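Local coordinates for protein predicted ATPase of the ABC class (Vibrio vulnificus, PDB 5D6A) that binds the ATP analogue AMP-PNP and, as a predicted member of the ABC class of ATPases, probably hydrolyses ATP, at residues V231-L239 with N421-D432; E202-N212 with V251-G259. All coordinates share one frame; numbering follows the deposited sequence.

Contact 1: V231-L239 with N421-D432. With ANP (phosphoaminophosphonic acid-adenylate ester), chain C.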
loop_
_atom_site.group_PDB
_atom_site.type_symbol
_atom_site.label_atom_id
_atom_site.label_comp_id
_atom_site.label_asym_id
_atom_site.label_seq_id
_atom_site.Cartn_x
_atom_site.Cartn_y
_atom_site.Cartn_z
ATOM N N VAL A 231 -3.415 -13.737 -25.771
ATOM C CA VAL A 231 -2.442 -14.215 -26.744
ATOM C C VAL A 231 -1.458 -15.124 -26.014
ATOM O O VAL A 231 -0.663 -14.651 -25.200
ATOM C CB VAL A 231 -1.677 -13.047 -27.404
ATOM C CG1 VAL A 231 -0.676 -13.569 -28.428
ATOM C CG2 VAL A 231 -2.649 -12.070 -28.048
ATOM N N GLU A 232 -1.524 -16.426 -26.284
ATOM C CA GLU A 232 -0.630 -17.379 -25.622
ATOM C C GLU A 232 0.828 -17.072 -25.928
ATOM O O GLU A 232 1.163 -16.579 -27.006
ATOM C CB GLU A 232 -0.959 -18.822 -26.015
ATOM C CG GLU A 232 -0.854 -19.121 -27.504
ATOM C CD GLU A 232 -1.132 -20.577 -27.819
ATOM O OE1 GLU A 232 -1.097 -21.408 -26.885
ATOM O OE2 GLU A 232 -1.378 -20.892 -29.004
ATOM N N PHE A 233 1.694 -17.377 -24.972
ATOM C CA PHE A 233 3.114 -17.101 -25.113
ATOM C C PHE A 233 3.830 -18.100 -26.018
ATOM O O PHE A 233 3.564 -19.302 -25.973
ATOM C CB PHE A 233 3.782 -17.097 -23.738
ATOM C CG PHE A 233 5.243 -16.768 -23.778
ATOM C CD1 PHE A 233 5.673 -15.448 -23.719
ATOM C CD2 PHE A 233 6.191 -17.775 -23.881
ATOM C CE1 PHE A 233 7.021 -15.141 -23.756
ATOM C CE2 PHE A 233 7.539 -17.475 -23.922
ATOM C CZ PHE A 233 7.955 -16.157 -23.858
ATOM N N THR A 234 4.737 -17.577 -26.839
ATOM C CA THR A 234 5.558 -18.388 -27.725
ATOM C C THR A 234 6.960 -17.804 -27.711
ATOM O O THR A 234 7.132 -16.589 -27.801
ATOM C CB THR A 234 5.038 -18.408 -29.172
ATOM O OG1 THR A 234 3.717 -18.959 -29.202
ATOM C CG2 THR A 234 5.959 -19.253 -30.061
ATOM N N ALA A 235 7.957 -18.673 -27.591
ATOM C CA ALA A 235 9.341 -18.239 -27.549
ATOM C C ALA A 235 9.946 -18.196 -28.944
ATOM O O ALA A 235 9.548 -18.965 -29.823
ATOM C CB ALA A 235 10.149 -19.172 -26.663
ATOM N N PRO A 236 10.900 -17.278 -29.161
ATOM C CA PRO A 236 11.580 -17.227 -30.447
ATOM C C PRO A 236 12.610 -18.351 -30.491
ATOM O O PRO A 236 13.374 -18.518 -29.538
ATOM C CB PRO A 236 12.246 -15.848 -30.442
ATOM C CG PRO A 236 12.422 -15.503 -29.002
ATOM C CD PRO A 236 11.336 -16.206 -28.244
ATOM N N GLU A 237 12.620 -19.122 -31.577
ATOM C CA GLU A 237 13.542 -20.259 -31.713
ATOM C C GLU A 237 14.967 -19.922 -31.295
ATOM O O GLU A 237 15.646 -20.735 -30.670
ATOM C CB GLU A 237 13.546 -20.803 -33.147
ATOM C CG GLU A 237 12.229 -21.429 -33.589
ATOM C CD GLU A 237 12.320 -22.107 -34.949
ATOM O OE1 GLU A 237 13.429 -22.157 -35.531
ATOM O OE2 GLU A 237 11.277 -22.599 -35.435
ATOM N N SER A 238 15.407 -18.719 -31.638
ATOM C CA SER A 238 16.752 -18.265 -31.317
ATOM C C SER A 238 17.074 -18.372 -29.827
ATOM O O SER A 238 18.233 -18.552 -29.450
ATOM C CB SER A 238 16.925 -16.814 -31.769
ATOM O OG SER A 238 18.226 -16.339 -31.478
ATOM N N LEU A 239 16.045 -18.275 -28.992
ATOM C CA LEU A 239 16.228 -18.317 -27.547
ATOM C C LEU A 239 15.332 -19.392 -26.910
ATOM O O LEU A 239 14.952 -19.298 -25.743
ATOM C CB LEU A 239 15.908 -16.928 -26.990
ATOM C CG LEU A 239 16.406 -16.550 -25.604
ATOM C CD1 LEU A 239 17.920 -16.664 -25.531
ATOM C CD2 LEU A 239 15.961 -15.133 -25.277
ATOM N N ASN A 421 21.511 -10.920 -23.497
ATOM C CA ASN A 421 20.365 -11.144 -24.378
ATOM C C ASN A 421 19.332 -10.024 -24.254
ATOM O O ASN A 421 19.164 -9.442 -23.181
ATOM C CB ASN A 421 19.703 -12.491 -24.076
ATOM C CG ASN A 421 20.673 -13.651 -24.174
ATOM O OD1 ASN A 421 21.706 -13.667 -23.507
ATOM N ND2 ASN A 421 20.328 -14.646 -24.982
ATOM N N VAL A 422 18.644 -9.729 -25.357
ATOM C CA VAL A 422 17.627 -8.677 -25.379
ATOM C C VAL A 422 16.334 -9.194 -26.011
ATOM O O VAL A 422 16.324 -9.623 -27.164
ATOM C CB VAL A 422 18.114 -7.437 -26.151
ATOM C CG1 VAL A 422 17.060 -6.340 -26.115
ATOM C CG2 VAL A 422 19.423 -6.930 -25.564
ATOM N N ILE A 423 15.251 -9.140 -25.242
ATOM C CA ILE A 423 13.943 -9.600 -25.692
ATOM C C ILE A 423 13.025 -8.414 -25.954
ATOM O O ILE A 423 12.953 -7.495 -25.143
ATOM C CB ILE A 423 13.292 -10.511 -24.636
ATOM C CG1 ILE A 423 14.158 -11.757 -24.424
ATOM C CG2 ILE A 423 11.881 -10.901 -25.061
ATOM C CD1 ILE A 423 13.706 -12.638 -23.280
ATOM N N GLN A 424 12.322 -8.436 -27.084
ATOM C CA GLN A 424 11.408 -7.356 -27.426
ATOM C C GLN A 424 9.971 -7.855 -27.420
ATOM O O GLN A 424 9.659 -8.876 -28.033
ATOM C CB GLN A 424 11.736 -6.778 -28.804
ATOM C CG GLN A 424 10.907 -5.548 -29.161
ATOM C CD GLN A 424 11.150 -5.050 -30.571
ATOM O OE1 GLN A 424 11.729 -5.748 -31.395
ATOM N NE2 GLN A 424 10.687 -3.841 -30.860
HETATM N N MSE A 425 9.100 -7.131 -26.720
HETATM C CA MSE A 425 7.684 -7.468 -26.669
HETATM C C MSE A 425 6.995 -6.646 -27.724
HETATM O O MSE A 425 7.204 -5.434 -27.818
HETATM C CB MSE A 425 7.085 -7.175 -25.297
HETATM C CG MSE A 425 7.715 -8.019 -24.190
HETATM SE SE MSE A 425 7.531 -9.944 -24.569
HETATM C CE MSE A 425 5.623 -10.165 -24.134
ATOM N N HIS A 426 6.175 -7.306 -28.533
ATOM C CA HIS A 426 5.439 -6.652 -29.605
ATOM C C HIS A 426 4.133 -7.401 -29.790
ATOM O O HIS A 426 4.145 -8.597 -30.045
ATOM C CB HIS A 426 6.264 -6.686 -30.891
ATOM C CG HIS A 426 5.553 -6.133 -32.086
ATOM N ND1 HIS A 426 5.611 -4.802 -32.437
ATOM C CD2 HIS A 426 4.775 -6.735 -33.014
ATOM C CE1 HIS A 426 4.897 -4.608 -33.531
ATOM N NE2 HIS A 426 4.377 -5.764 -33.901
ATOM N N ASP A 427 3.010 -6.698 -29.669
ATOM C CA ASP A 427 1.695 -7.337 -29.779
ATOM C C ASP A 427 1.590 -8.595 -28.906
ATOM O O ASP A 427 0.933 -9.571 -29.271
ATOM C CB ASP A 427 1.354 -7.644 -31.242
ATOM C CG ASP A 427 1.071 -6.387 -32.056
ATOM O OD1 ASP A 427 1.115 -5.274 -31.491
ATOM O OD2 ASP A 427 0.791 -6.515 -33.267
ATOM N N TYR A 428 2.258 -8.542 -27.754
ATOM C CA TYR A 428 2.258 -9.619 -26.754
ATOM C C TYR A 428 2.912 -10.928 -27.214
ATOM O O TYR A 428 2.364 -12.014 -27.024
ATOM C CB TYR A 428 0.836 -9.869 -26.237
ATOM C CG TYR A 428 0.102 -8.588 -25.916
ATOM C CD1 TYR A 428 0.521 -7.769 -24.875
ATOM C CD2 TYR A 428 -1.011 -8.194 -26.653
ATOM C CE1 TYR A 428 -0.138 -6.589 -24.581
ATOM C CE2 TYR A 428 -1.679 -7.019 -26.361
ATOM C CZ TYR A 428 -1.238 -6.221 -25.325
ATOM O OH TYR A 428 -1.896 -5.052 -25.032
ATOM N N GLN A 429 4.089 -10.808 -27.818
ATOM C CA GLN A 429 4.867 -11.965 -28.249
ATOM C C GLN A 429 6.340 -11.608 -28.126
ATOM O O GLN A 429 6.736 -10.477 -28.405
ATOM C CB GLN A 429 4.538 -12.381 -29.685
ATOM C CG GLN A 429 4.778 -11.303 -30.729
ATOM C CD GLN A 429 4.718 -11.822 -32.150
ATOM O OE1 GLN A 429 4.439 -13.000 -32.389
ATOM N NE2 GLN A 429 4.988 -10.941 -33.109
ATOM N N ALA A 430 7.147 -12.572 -27.704
ATOM C CA ALA A 430 8.570 -12.337 -27.526
ATOM C C ALA A 430 9.322 -12.419 -28.849
ATOM O O ALA A 430 8.998 -13.233 -29.713
ATOM C CB ALA A 430 9.143 -13.334 -26.533
ATOM N N LEU A 431 10.320 -11.554 -28.993
ATOM C CA LEU A 431 11.178 -11.516 -30.172
ATOM C C LEU A 431 12.622 -11.378 -29.703
ATOM O O LEU A 431 12.910 -10.586 -28.803
ATOM C CB LEU A 431 10.814 -10.336 -31.080
ATOM C CG LEU A 431 9.445 -10.345 -31.768
ATOM C CD1 LEU A 431 9.216 -9.034 -32.507
ATOM C CD2 LEU A 431 9.323 -11.524 -32.724
ATOM N N ASP A 432 13.520 -12.156 -30.299
ATOM C CA ASP A 432 14.934 -12.095 -29.943
ATOM C C ASP A 432 15.596 -11.021 -30.797
ATOM O O ASP A 432 15.784 -11.206 -31.999
ATOM C CB ASP A 432 15.605 -13.453 -30.163
ATOM C CG ASP A 432 17.056 -13.477 -29.694
ATOM O OD1 ASP A 432 17.530 -12.469 -29.127
ATOM O OD2 ASP A 432 17.723 -14.514 -29.886
HETATM P PG ANP C . 5.875 -1.693 -18.189
HETATM O O1G ANP C . 6.806 -2.836 -17.869
HETATM O O2G ANP C . 5.400 -0.938 -16.967
HETATM O O3G ANP C . 6.395 -0.822 -19.306
HETATM P PB ANP C . 4.115 -2.605 -20.528
HETATM O O1B ANP C . 5.205 -3.427 -21.145
HETATM O O2B ANP C . 3.911 -1.203 -21.055
HETATM N N3B ANP C . 4.426 -2.469 -18.805
HETATM P PA ANP C . 1.988 -4.221 -19.620
HETATM O O1A ANP C . 2.368 -5.677 -19.662
HETATM O O2A ANP C . 2.142 -3.464 -18.325
HETATM O O3A ANP C . 2.758 -3.431 -20.791
HETATM O "O5'" ANP C . 0.459 -4.074 -20.078
HETATM C "C5'" ANP C . 0.003 -4.662 -21.288
HETATM C "C4'" ANP C . -1.502 -4.882 -21.225
HETATM O "O4'" ANP C . -1.855 -5.909 -22.155
HETATM C "C3'" ANP C . -1.987 -5.347 -19.859
HETATM O "O3'" ANP C . -3.270 -4.775 -19.569
HETATM C "C2'" ANP C . -2.073 -6.852 -19.981
HETATM O "O2'" ANP C . -3.148 -7.388 -19.202
HETATM C "C1'" ANP C . -2.271 -7.094 -21.474
HETATM N N9 ANP C . -1.481 -8.253 -21.956
HETATM C C8 ANP C . -0.184 -8.519 -21.687
HETATM N N7 ANP C . 0.199 -9.670 -22.297
HETATM C C5 ANP C . -0.860 -10.151 -22.972
HETATM C C6 ANP C . -1.143 -11.326 -23.826
HETATM N N6 ANP C . -0.180 -12.240 -24.087
HETATM N N1 ANP C . -2.389 -11.455 -24.337
HETATM C C2 ANP C . -3.361 -10.551 -24.088
HETATM N N3 ANP C . -3.163 -9.461 -23.316
HETATM C C4 ANP C . -1.961 -9.212 -22.744
#
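V231 and Y428 meet at their CB atoms and together hold the adenine of AMP-PNP, V231 through backbone bonds to N1 and N6, Y428 through packing against a face. The backbone of V231 makes two hydrogen bonds with the base: its N donates to ANP N1 (2.9 Å), while ANP N6 donates to its O (2.7 Å). Y428 supplies the flat surface, with ANP C4 lying 3.5 Å above the ring plane toward its rim. Its CG stands beside the backbone N (chi1 -45°), which carries the ring away from V231 and against one face of the purine, with the phenol end near the ribose.

Apolar packing continues beyond the base. The CB of A430 touches F233 CE1 at 3.9 Å and P236 CD at 4.0 Å, while L239 CD2 rests on I423 CD1, their side chains crossing at about a right angle. At the far end S238 OG lies against D432 OD2 in a hydrogen bond modelled as very short, so its exact geometry is doubtful. D432 OD1 is hydrogen-bonded to T434 OG1.

Because backbone groups read N1 and N6, the pattern matches the adenine edge and would suit guanine poorly, consistent with a preference for ATP.

Contact 2: E202-N212 with V251-G259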
loop_
_atom_site.group_PDB
_atom_site.type_symbol
_atom_site.label_atom_id
_atom_site.label_comp_id
_atom_site.label_asym_id
_atom_site.label_seq_id
_atom_site.Cartn_x
_atom_site.Cartn_y
_atom_site.Cartn_z
ATOM N N GLU A 202 19.518 -24.611 -13.254
ATOM C CA GLU A 202 20.943 -24.434 -13.024
ATOM C C GLU A 202 21.793 -25.236 -14.010
ATOM O O GLU A 202 22.781 -24.728 -14.540
ATOM C CB GLU A 202 21.295 -24.866 -11.598
ATOM C CG GLU A 202 22.719 -24.534 -11.181
ATOM C CD GLU A 202 22.965 -23.037 -11.069
ATOM O OE1 GLU A 202 24.147 -22.627 -11.086
ATOM O OE2 GLU A 202 21.982 -22.269 -10.968
ATOM N N VAL A 203 21.403 -26.486 -14.247
ATOM C CA VAL A 203 22.148 -27.370 -15.149
ATOM C C VAL A 203 22.192 -26.834 -16.584
ATOM O O VAL A 203 23.215 -26.948 -17.262
ATOM C CB VAL A 203 21.549 -28.794 -15.164
ATOM C CG1 VAL A 203 22.347 -29.697 -16.098
ATOM C CG2 VAL A 203 21.517 -29.377 -13.759
ATOM N N ASN A 204 21.086 -26.245 -17.035
ATOM C CA ASN A 204 21.002 -25.698 -18.391
ATOM C C ASN A 204 21.394 -24.217 -18.479
ATOM O O ASN A 204 21.106 -23.552 -19.477
ATOM C CB ASN A 204 19.595 -25.919 -18.952
ATOM C CG ASN A 204 19.238 -27.392 -19.059
ATOM O OD1 ASN A 204 20.089 -28.230 -19.355
ATOM N ND2 ASN A 204 17.971 -27.710 -18.837
ATOM N N GLY A 205 22.061 -23.712 -17.440
ATOM C CA GLY A 205 22.501 -22.322 -17.407
ATOM C C GLY A 205 21.368 -21.334 -17.586
ATOM O O GLY A 205 21.509 -20.348 -18.306
ATOM N N LEU A 206 20.248 -21.602 -16.920
ATOM C CA LEU A 206 19.062 -20.754 -17.003
ATOM C C LEU A 206 18.657 -20.231 -15.633
ATOM O O LEU A 206 18.935 -20.865 -14.617
ATOM C CB LEU A 206 17.892 -21.552 -17.584
ATOM C CG LEU A 206 18.093 -22.187 -18.959
ATOM C CD1 LEU A 206 16.867 -23.002 -19.337
ATOM C CD2 LEU A 206 18.389 -21.130 -20.012
ATOM N N VAL A 207 18.001 -19.073 -15.614
ATOM C CA VAL A 207 17.497 -18.482 -14.366
ATOM C C VAL A 207 15.971 -18.484 -14.339
ATOM O O VAL A 207 15.368 -18.251 -13.294
ATOM C CB VAL A 207 18.012 -17.045 -14.130
ATOM C CG1 VAL A 207 19.517 -17.058 -13.971
ATOM C CG2 VAL A 207 17.596 -16.105 -15.254
ATOM N N SER A 208 15.357 -18.742 -15.494
ATOM C CA SER A 208 13.902 -18.792 -15.601
ATOM C C SER A 208 13.494 -19.502 -16.892
ATOM O O SER A 208 14.264 -19.555 -17.852
ATOM C CB SER A 208 13.307 -17.380 -15.562
ATOM O OG SER A 208 11.890 -17.422 -15.523
ATOM N N PHE A 209 12.279 -20.043 -16.902
ATOM C CA PHE A 209 11.758 -20.763 -18.058
ATOM C C PHE A 209 10.257 -20.534 -18.237
ATOM O O PHE A 209 9.466 -20.873 -17.359
ATOM C CB PHE A 209 12.039 -22.257 -17.910
ATOM C CG PHE A 209 11.402 -23.105 -18.974
ATOM C CD1 PHE A 209 12.010 -23.265 -20.212
ATOM C CD2 PHE A 209 10.201 -23.757 -18.733
ATOM C CE1 PHE A 209 11.426 -24.050 -21.192
ATOM C CE2 PHE A 209 9.613 -24.543 -19.707
ATOM C CZ PHE A 209 10.226 -24.691 -20.940
ATOM N N VAL A 210 9.880 -19.967 -19.383
ATOM C CA VAL A 210 8.478 -19.695 -19.703
ATOM C C VAL A 210 8.026 -20.641 -20.810
ATOM O O VAL A 210 8.320 -20.423 -21.987
ATOM C CB VAL A 210 8.269 -18.238 -20.163
ATOM C CG1 VAL A 210 6.799 -17.973 -20.451
ATOM C CG2 VAL A 210 8.779 -17.268 -19.110
ATOM N N ALA A 211 7.306 -21.688 -20.427
ATOM C CA ALA A 211 6.822 -22.685 -21.376
ATOM C C ALA A 211 5.885 -22.092 -22.431
ATOM O O ALA A 211 5.120 -21.169 -22.146
ATOM C CB ALA A 211 6.111 -23.805 -20.626
ATOM N N ASN A 212 5.959 -22.619 -23.651
ATOM C CA ASN A 212 5.065 -22.179 -24.721
ATOM C C ASN A 212 3.646 -22.629 -24.400
ATOM O O ASN A 212 3.431 -23.761 -23.966
ATOM C CB ASN A 212 5.497 -22.735 -26.085
ATOM C CG ASN A 212 6.741 -22.058 -26.634
ATOM O OD1 ASN A 212 7.153 -21.001 -26.158
ATOM N ND2 ASN A 212 7.332 -22.656 -27.659
ATOM N N VAL A 251 8.791 -30.342 -22.568
ATOM C CA VAL A 251 8.088 -29.059 -22.656
ATOM C C VAL A 251 9.011 -28.002 -23.256
ATOM O O VAL A 251 10.095 -27.738 -22.732
ATOM C CB VAL A 251 7.568 -28.574 -21.279
ATOM C CG1 VAL A 251 6.546 -29.552 -20.723
ATOM C CG2 VAL A 251 8.709 -28.374 -20.290
ATOM N N THR A 252 8.575 -27.408 -24.364
ATOM C CA THR A 252 9.350 -26.382 -25.053
ATOM C C THR A 252 8.874 -24.991 -24.647
ATOM O O THR A 252 7.673 -24.757 -24.499
ATOM C CB THR A 252 9.237 -26.543 -26.580
ATOM O OG1 THR A 252 9.745 -27.829 -26.963
ATOM C CG2 THR A 252 10.023 -25.458 -27.303
ATOM N N GLY A 253 9.820 -24.073 -24.468
ATOM C CA GLY A 253 9.494 -22.705 -24.081
ATOM C C GLY A 253 10.686 -21.768 -24.098
ATOM O O GLY A 253 11.770 -22.129 -24.561
ATOM N N LEU A 254 10.476 -20.555 -23.595
ATOM C CA LEU A 254 11.528 -19.549 -23.526
ATOM C C LEU A 254 12.494 -19.853 -22.397
ATOM O O LEU A 254 12.086 -19.981 -21.242
ATOM C CB LEU A 254 10.934 -18.163 -23.279
ATOM C CG LEU A 254 11.962 -17.061 -23.004
ATOM C CD1 LEU A 254 12.831 -16.830 -24.230
ATOM C CD2 LEU A 254 11.287 -15.769 -22.571
ATOM N N GLY A 255 13.774 -19.952 -22.732
ATOM C CA GLY A 255 14.808 -20.197 -21.747
ATOM C C GLY A 255 15.607 -18.929 -21.551
ATOM O O GLY A 255 16.296 -18.487 -22.465
ATOM N N ILE A 256 15.496 -18.330 -20.370
ATOM C CA ILE A 256 16.234 -17.110 -20.054
ATOM C C ILE A 256 17.558 -17.512 -19.416
ATOM O O ILE A 256 17.593 -17.904 -18.249
ATOM C CB ILE A 256 15.432 -16.187 -19.118
ATOM C CG1 ILE A 256 14.149 -15.734 -19.824
ATOM C CG2 ILE A 256 16.265 -14.974 -18.720
ATOM C CD1 ILE A 256 13.235 -14.879 -18.976
ATOM N N PRO A 257 18.659 -17.405 -20.177
ATOM C CA PRO A 257 19.952 -17.822 -19.648
ATOM C C PRO A 257 20.494 -16.909 -18.558
ATOM O O PRO A 257 19.964 -15.821 -18.340
ATOM C CB PRO A 257 20.862 -17.772 -20.878
ATOM C CG PRO A 257 20.267 -16.711 -21.734
ATOM C CD PRO A 257 18.786 -16.756 -21.496
ATOM N N LYS A 258 21.545 -17.363 -17.883
ATOM C CA LYS A 258 22.182 -16.577 -16.835
ATOM C C LYS A 258 22.766 -15.296 -17.414
ATOM O O LYS A 258 22.894 -15.149 -18.631
ATOM C CB LYS A 258 23.291 -17.379 -16.154
ATOM C CG LYS A 258 22.815 -18.587 -15.366
ATOM C CD LYS A 258 24.006 -19.326 -14.776
ATOM C CE LYS A 258 23.585 -20.533 -13.956
ATOM N NZ LYS A 258 24.767 -21.290 -13.453
ATOM N N GLY A 259 23.124 -14.372 -16.533
ATOM C CA GLY A 259 23.683 -13.097 -16.947
ATOM C C GLY A 259 22.615 -12.027 -17.001
ATOM O O GLY A 259 21.569 -12.151 -16.371
#
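F209 lays its ring beside the backbone of V251 to G253, across the antiparallel pair. CG is anti to the backbone N (chi1 173°), and the ring slants toward the partner strand: F209 CZ comes to 3.6 Å from G253 N, and F209 CE2 meets V251 CG2 at 4.0 Å, the two side chains meeting at a slant. Next to this ring the backbones run close together, G253 and A211 bringing their CA atoms to 3.8 Å.

S208, V210, L254 and I256 point to the other face. V210 CB and L254 CB abut, 4.1 Å apart. V207 sets CG2 against I256 CG2, the two side chains crossing at about a right angle. I256 and S208 also touch I278 of helix 271-280, and S208 OG is hydrogen-bonded to T296 OG1 on the next strand.

The backbones are joined by reciprocal bonds between V210 and L254, by I256 N to S208 O, and by N212 N to T252 O. V207 N bonds to I256 O (2.9 Å) at the beta bulge, where the register slips by one residue between L206 and S208.

Beyond the bulge, K258 stretches its extended chain across E202 at about a right angle. K258 NZ forms a salt bridge with E202 OE1 (2.8 Å), approaching from 61° out of the carboxylate plane, while K258 N bonds to G205 O at the end of the type I turn 202-205.

Strands 206-211 and 249-257 are the central pair of a four-stranded antiparallel sheet, consistent with the antiparallel beta subdomain that ABC ATPases place beside the nucleotide-binding core.

How the contacts relate
The two contacts are neighbours, their centres about 13 Å apart, and their segments alternate along the chain. They are joined by two probable hydrogen bonds and by packing: A235 N of contact 1 probably bonds to N212 OD1 of contact 2 (2.8 Å), and L239 O probably accepts from G255 N (3.3 Å). Between them, F233 packs on V210 and L254, so the adenine-binding loop 231-239 lies against the antiparallel sheet. Contact 1 touches the nucleotide itself, whereas the V210 side chain of contact 2 is about 10 Å from it. D336 of the second subunit also bonds to the ligand, which places the site at the interface between subunits.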